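Local coordinates for protein lipase (Photobacterium sp. M37, PDB 2ORY) that probably hydrolyses triacylglycerols as a cold-adapted class 3 lipase of the alpha/beta-hydrolase fold, at residues A[221-235]-A[285-297]. Numbering follows the deposited sequence.
Sequences DDCLGDQCTRIANSL and QIKAETPPLEGNI
The guanidinium of Arg230 has the side-chain amide of Gln285 over one face, offset toward the rim with the two planes 25° apart, a placement to be taken as tentative because CG of Gln285 is modelled too close to CZ of Arg230; the backbone carbonyl of Lys287 sits at its edge. This is loop-on-loop packing in an alpha/beta hydrolase: the chain leaving helix 214-224, which hydrogen-bonds along strand 199-206, is met by the irregular 285-297 loop. Arg230 NH2 donates to Lys287 O at 3.0 Å, close to the guanidinium plane, and NE adds a weak bond to Ile286 O. Lys287 O also takes Thr290 N from the opposite face of its carbonyl plane, closing the type I turn 287-290. The amide nitrogen of Gln285 turns to Pro239 O.

Lys287 has a chain bent at chi2, chi3 and chi4, which curls NZ back onto two carbonyls, Gly225 O and Cys228 O, each 3.0 Å away. Its backbone N meets the syn lone pair of Asp221 OD1 at 2.9 Å, so the carboxylate grips the main chain and crosses the lysine's chain at a slant, OD1 near CG and CD. A water links Asp221 OD2 to Gln285 O and Ala288 N.

Farther on, the backbones form a single bridge: Leu293 N to Ala232 O at 2.9 Å, then Ser234 N to Leu293 O at 2.8 Å. Beside this bridge, Ile231 CG2 meets Leu293 CD1, with Met320 touching both side chains. Asn233 OD1 accepts Leu235 N, forming an Asx turn, its ND2 held by Gln311, next to a likely Ser174-His312-Asp236 triad. Leu235 CD1 reaches Ile297 CG1 at 3.5 Å. Ser234 OG, at chi1 64° between its own N and carbonyl carbon, accepts Gly295 N at 2.9 Å along a nearly straight 170° bond.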
loop_
_atom_site.group_PDB
_atom_site.type_symbol
_atom_site.label_atom_id
_atom_site.label_comp_id
_atom_site.label_asym_id
_atom_site.label_seq_id
_atom_site.Cartn_x
_atom_site.Cartn_y
_atom_site.Cartn_z
ATOM N N ASP A 221 6.055 -7.851 -13.378
ATOM C CA ASP A 221 6.047 -6.921 -14.504
ATOM C C ASP A 221 5.471 -7.568 -15.754
ATOM O O ASP A 221 4.592 -7.010 -16.422
ATOM C CB ASP A 221 7.467 -6.427 -14.794
ATOM C CG ASP A 221 7.954 -5.433 -13.759
ATOM O OD1 ASP A 221 7.155 -5.080 -12.863
ATOM O OD2 ASP A 221 9.127 -5.004 -13.846
ATOM N N ASP A 222 5.974 -8.753 -16.058
ATOM C CA ASP A 222 5.508 -9.492 -17.219
ATOM C C ASP A 222 4.017 -9.820 -17.112
ATOM O O ASP A 222 3.335 -9.942 -18.128
ATOM C CB ASP A 222 6.335 -10.772 -17.386
ATOM C CG ASP A 222 6.062 -11.466 -18.696
ATOM O OD1 ASP A 222 5.236 -12.410 -18.732
ATOM O OD2 ASP A 222 6.664 -11.049 -19.703
ATOM N N CYS A 223 3.499 -9.934 -15.890
ATOM C CA CYS A 223 2.081 -10.251 -15.693
ATOM C C CYS A 223 1.121 -9.073 -15.704
ATOM O O CYS A 223 0.039 -9.175 -16.274
ATOM C CB CYS A 223 1.875 -11.009 -14.389
ATOM S SG CYS A 223 2.464 -12.662 -14.457
ATOM N N LEU A 224 1.484 -7.970 -15.047
ATOM C CA LEU A 224 0.606 -6.799 -15.039
ATOM C C LEU A 224 0.953 -5.774 -16.097
ATOM O O LEU A 224 0.081 -5.012 -16.543
ATOM C CB LEU A 224 0.597 -6.106 -13.681
ATOM C CG LEU A 224 -0.246 -6.889 -12.687
ATOM C CD1 LEU A 224 0.602 -7.981 -12.068
ATOM C CD2 LEU A 224 -0.782 -5.960 -11.636
ATOM N N GLY A 225 2.224 -5.749 -16.491
ATOM C CA GLY A 225 2.661 -4.806 -17.500
ATOM C C GLY A 225 2.063 -3.434 -17.287
ATOM O O GLY A 225 2.356 -2.777 -16.291
ATOM N N ASP A 226 1.214 -3.011 -18.216
ATOM C CA ASP A 226 0.583 -1.695 -18.138
ATOM C C ASP A 226 -0.506 -1.607 -17.088
ATOM O O ASP A 226 -0.866 -0.508 -16.673
ATOM C CB ASP A 226 -0.018 -1.284 -19.484
ATOM C CG ASP A 226 1.036 -0.927 -20.507
ATOM O OD1 ASP A 226 1.948 -0.132 -20.182
ATOM O OD2 ASP A 226 0.942 -1.444 -21.640
ATOM N N GLN A 227 -1.027 -2.751 -16.661
ATOM C CA GLN A 227 -2.082 -2.758 -15.656
ATOM C C GLN A 227 -1.585 -2.388 -14.259
ATOM O O GLN A 227 -2.355 -2.422 -13.297
ATOM C CB GLN A 227 -2.782 -4.106 -15.645
ATOM C CG GLN A 227 -3.471 -4.388 -16.960
ATOM C CD GLN A 227 -4.613 -3.430 -17.233
ATOM O OE1 GLN A 227 -5.704 -3.562 -16.666
ATOM N NE2 GLN A 227 -4.369 -2.447 -18.097
ATOM N N CYS A 228 -0.299 -2.060 -14.141
ATOM C CA CYS A 228 0.241 -1.591 -12.864
ATOM C C CYS A 228 0.930 -0.245 -13.037
ATOM O O CYS A 228 1.823 -0.083 -13.880
ATOM C CB CYS A 228 1.249 -2.571 -12.227
ATOM S SG CYS A 228 2.113 -1.876 -10.725
ATOM N N THR A 229 0.499 0.726 -12.239
ATOM C CA THR A 229 1.109 2.047 -12.250
ATOM C C THR A 229 1.686 2.261 -10.854
ATOM O O THR A 229 0.955 2.532 -9.912
ATOM C CB THR A 229 0.073 3.154 -12.553
ATOM O OG1 THR A 229 -0.468 2.939 -13.860
ATOM C CG2 THR A 229 0.728 4.551 -12.491
ATOM N N ARG A 230 2.998 2.122 -10.726
ATOM C CA ARG A 230 3.686 2.276 -9.436
ATOM C C ARG A 230 4.030 3.742 -9.207
ATOM O O ARG A 230 4.845 4.315 -9.926
ATOM C CB ARG A 230 4.973 1.444 -9.439
ATOM C CG ARG A 230 5.211 0.616 -8.189
ATOM C CD ARG A 230 6.484 1.005 -7.499
ATOM N NE ARG A 230 7.645 1.003 -8.378
ATOM C CZ ARG A 230 8.791 1.609 -8.077
ATOM N NH1 ARG A 230 8.913 2.253 -6.919
ATOM N NH2 ARG A 230 9.804 1.591 -8.934
ATOM N N ILE A 231 3.422 4.344 -8.197
ATOM C CA ILE A 231 3.661 5.753 -7.923
ATOM C C ILE A 231 4.502 5.962 -6.669
ATOM O O ILE A 231 4.094 5.602 -5.566
ATOM C CB ILE A 231 2.301 6.510 -7.835
ATOM C CG1 ILE A 231 1.560 6.356 -9.182
ATOM C CG2 ILE A 231 2.523 7.986 -7.510
ATOM C CD1 ILE A 231 0.209 7.041 -9.276
ATOM N N ALA A 232 5.702 6.513 -6.868
ATOM C CA ALA A 232 6.635 6.800 -5.780
ATOM C C ALA A 232 7.183 8.215 -5.870
ATOM O O ALA A 232 7.504 8.700 -6.959
ATOM C CB ALA A 232 7.785 5.836 -5.797
ATOM N N ASN A 233 7.285 8.860 -4.712
ATOM C CA ASN A 233 7.832 10.212 -4.576
ATOM C C ASN A 233 9.356 10.005 -4.503
ATOM O O ASN A 233 9.832 9.157 -3.751
ATOM C CB ASN A 233 7.265 10.836 -3.283
ATOM C CG ASN A 233 7.988 12.125 -2.845
ATOM O OD1 ASN A 233 8.914 12.608 -3.499
ATOM N ND2 ASN A 233 7.556 12.671 -1.714
ATOM N N SER A 234 10.124 10.747 -5.298
ATOM C CA SER A 234 11.579 10.574 -5.283
ATOM C C SER A 234 12.233 10.831 -3.922
ATOM O O SER A 234 13.310 10.294 -3.633
ATOM C CB SER A 234 12.244 11.483 -6.329
ATOM O OG SER A 234 12.035 12.863 -6.036
ATOM N N LEU A 235 11.604 11.643 -3.082
ATOM C CA LEU A 235 12.203 11.929 -1.782
ATOM C C LEU A 235 11.599 11.120 -0.641
ATOM O O LEU A 235 11.933 11.326 0.525
ATOM C CB LEU A 235 12.120 13.420 -1.466
ATOM C CG LEU A 235 12.809 14.396 -2.425
ATOM C CD1 LEU A 235 12.616 15.812 -1.870
ATOM C CD2 LEU A 235 14.299 14.081 -2.574
ATOM N N GLN A 285 12.381 -3.492 -6.866
ATOM C CA GLN A 285 11.103 -2.830 -7.056
ATOM C C GLN A 285 10.413 -3.398 -8.292
ATOM O O GLN A 285 11.082 -3.806 -9.239
ATOM C CB GLN A 285 11.391 -1.345 -7.254
ATOM C CG GLN A 285 10.491 -0.306 -6.591
ATOM C CD GLN A 285 9.692 -0.775 -5.385
ATOM O OE1 GLN A 285 8.771 -1.572 -5.520
ATOM N NE2 GLN A 285 10.027 -0.249 -4.203
ATOM N N ILE A 286 9.078 -3.446 -8.257
ATOM C CA ILE A 286 8.268 -3.888 -9.391
ATOM C C ILE A 286 8.225 -2.609 -10.217
ATOM O O ILE A 286 8.299 -1.518 -9.647
ATOM C CB ILE A 286 6.814 -4.262 -8.973
ATOM C CG1 ILE A 286 6.206 -3.127 -8.142
ATOM C CG2 ILE A 286 6.801 -5.584 -8.218
ATOM C CD1 ILE A 286 4.764 -3.371 -7.700
ATOM N N LYS A 287 8.092 -2.725 -11.536
ATOM C CA LYS A 287 8.111 -1.544 -12.409
ATOM C C LYS A 287 9.225 -0.626 -11.898
ATOM O O LYS A 287 9.020 0.551 -11.621
ATOM C CB LYS A 287 6.761 -0.823 -12.389
ATOM C CG LYS A 287 5.544 -1.731 -12.635
ATOM C CD LYS A 287 5.577 -2.469 -13.985
ATOM C CE LYS A 287 5.606 -1.507 -15.169
ATOM N NZ LYS A 287 4.355 -0.717 -15.299
ATOM N N ALA A 288 10.416 -1.191 -11.771
ATOM C CA ALA A 288 11.569 -0.451 -11.278
ATOM C C ALA A 288 12.048 0.705 -12.164
ATOM O O ALA A 288 12.765 1.587 -11.694
ATOM C CB ALA A 288 12.724 -1.415 -11.026
ATOM N N GLU A 289 11.659 0.718 -13.432
ATOM C CA GLU A 289 12.106 1.789 -14.316
ATOM C C GLU A 289 11.121 2.950 -14.336
ATOM O O GLU A 289 11.374 3.972 -14.971
ATOM C CB GLU A 289 12.294 1.279 -15.751
ATOM C CG GLU A 289 13.164 0.040 -15.897
ATOM C CD GLU A 289 12.338 -1.232 -16.038
ATOM O OE1 GLU A 289 12.881 -2.239 -16.537
ATOM O OE2 GLU A 289 11.148 -1.227 -15.647
ATOM N N THR A 290 9.995 2.790 -13.656
ATOM C CA THR A 290 9.005 3.845 -13.622
ATOM C C THR A 290 9.578 5.124 -13.018
ATOM O O THR A 290 10.215 5.097 -11.968
ATOM C CB THR A 290 7.783 3.425 -12.801
ATOM O OG1 THR A 290 7.099 2.358 -13.471
ATOM C CG2 THR A 290 6.839 4.606 -12.618
ATOM N N PRO A 291 9.372 6.269 -13.689
ATOM C CA PRO A 291 9.890 7.530 -13.155
ATOM C C PRO A 291 9.020 8.002 -11.990
ATOM O O PRO A 291 7.793 7.977 -12.068
ATOM C CB PRO A 291 9.816 8.461 -14.354
ATOM C CG PRO A 291 8.570 7.981 -15.039
ATOM C CD PRO A 291 8.784 6.476 -15.026
ATOM N N PRO A 292 9.654 8.436 -10.891
ATOM C CA PRO A 292 8.946 8.913 -9.702
ATOM C C PRO A 292 8.481 10.340 -9.875
ATOM O O PRO A 292 8.840 11.010 -10.843
ATOM C CB PRO A 292 10.012 8.841 -8.633
ATOM C CG PRO A 292 11.205 9.352 -9.393
ATOM C CD PRO A 292 11.112 8.547 -10.694
ATOM N N LEU A 293 7.687 10.796 -8.918
ATOM C CA LEU A 293 7.207 12.164 -8.895
ATOM C C LEU A 293 8.390 12.851 -8.234
ATOM O O LEU A 293 8.812 12.425 -7.160
ATOM C CB LEU A 293 5.979 12.285 -7.996
ATOM C CG LEU A 293 4.867 11.247 -8.165
ATOM C CD1 LEU A 293 3.850 11.403 -7.044
ATOM C CD2 LEU A 293 4.207 11.413 -9.519
ATOM N N GLU A 294 8.954 13.873 -8.876
ATOM C CA GLU A 294 10.100 14.583 -8.305
ATOM C C GLU A 294 9.608 15.378 -7.106
ATOM O O GLU A 294 8.843 16.329 -7.261
ATOM C CB GLU A 294 10.729 15.553 -9.321
ATOM C CG GLU A 294 11.092 14.941 -10.681
ATOM C CD GLU A 294 12.009 15.840 -11.544
ATOM O OE1 GLU A 294 12.074 15.618 -12.781
ATOM O OE2 GLU A 294 12.676 16.755 -10.986
ATOM N N GLY A 295 10.060 14.988 -5.920
ATOM C CA GLY A 295 9.652 15.667 -4.700
ATOM C C GLY A 295 10.521 16.857 -4.343
ATOM O O GLY A 295 11.585 17.042 -4.918
ATOM N N ASN A 296 10.065 17.653 -3.385
ATOM C CA ASN A 296 10.789 18.835 -2.948
ATOM C C ASN A 296 10.970 18.872 -1.448
ATOM O O ASN A 296 9.996 18.836 -0.698
ATOM C CB ASN A 296 10.036 20.081 -3.383
ATOM C CG ASN A 296 9.890 20.155 -4.867
ATOM O OD1 ASN A 296 10.876 20.339 -5.587
ATOM N ND2 ASN A 296 8.667 19.984 -5.349
ATOM N N ILE A 297 12.222 18.979 -1.018
ATOM C CA ILE A 297 12.546 19.011 0.402
ATOM C C ILE A 297 11.874 20.174 1.116
ATOM O O ILE A 297 12.068 21.320 0.737
ATOM C CB ILE A 297 14.084 19.094 0.608
ATOM C CG1 ILE A 297 14.747 17.800 0.122
ATOM C CG2 ILE A 297 14.408 19.268 2.064
ATOM C CD1 ILE A 297 16.268 17.776 0.253
HETATM O O HOH W 1 10.782 -3.889 -12.006
HETATM O O HOH W 2 4.447 1.779 -13.153
HETATM O O HOH W 3 6.380 6.311 -9.695
#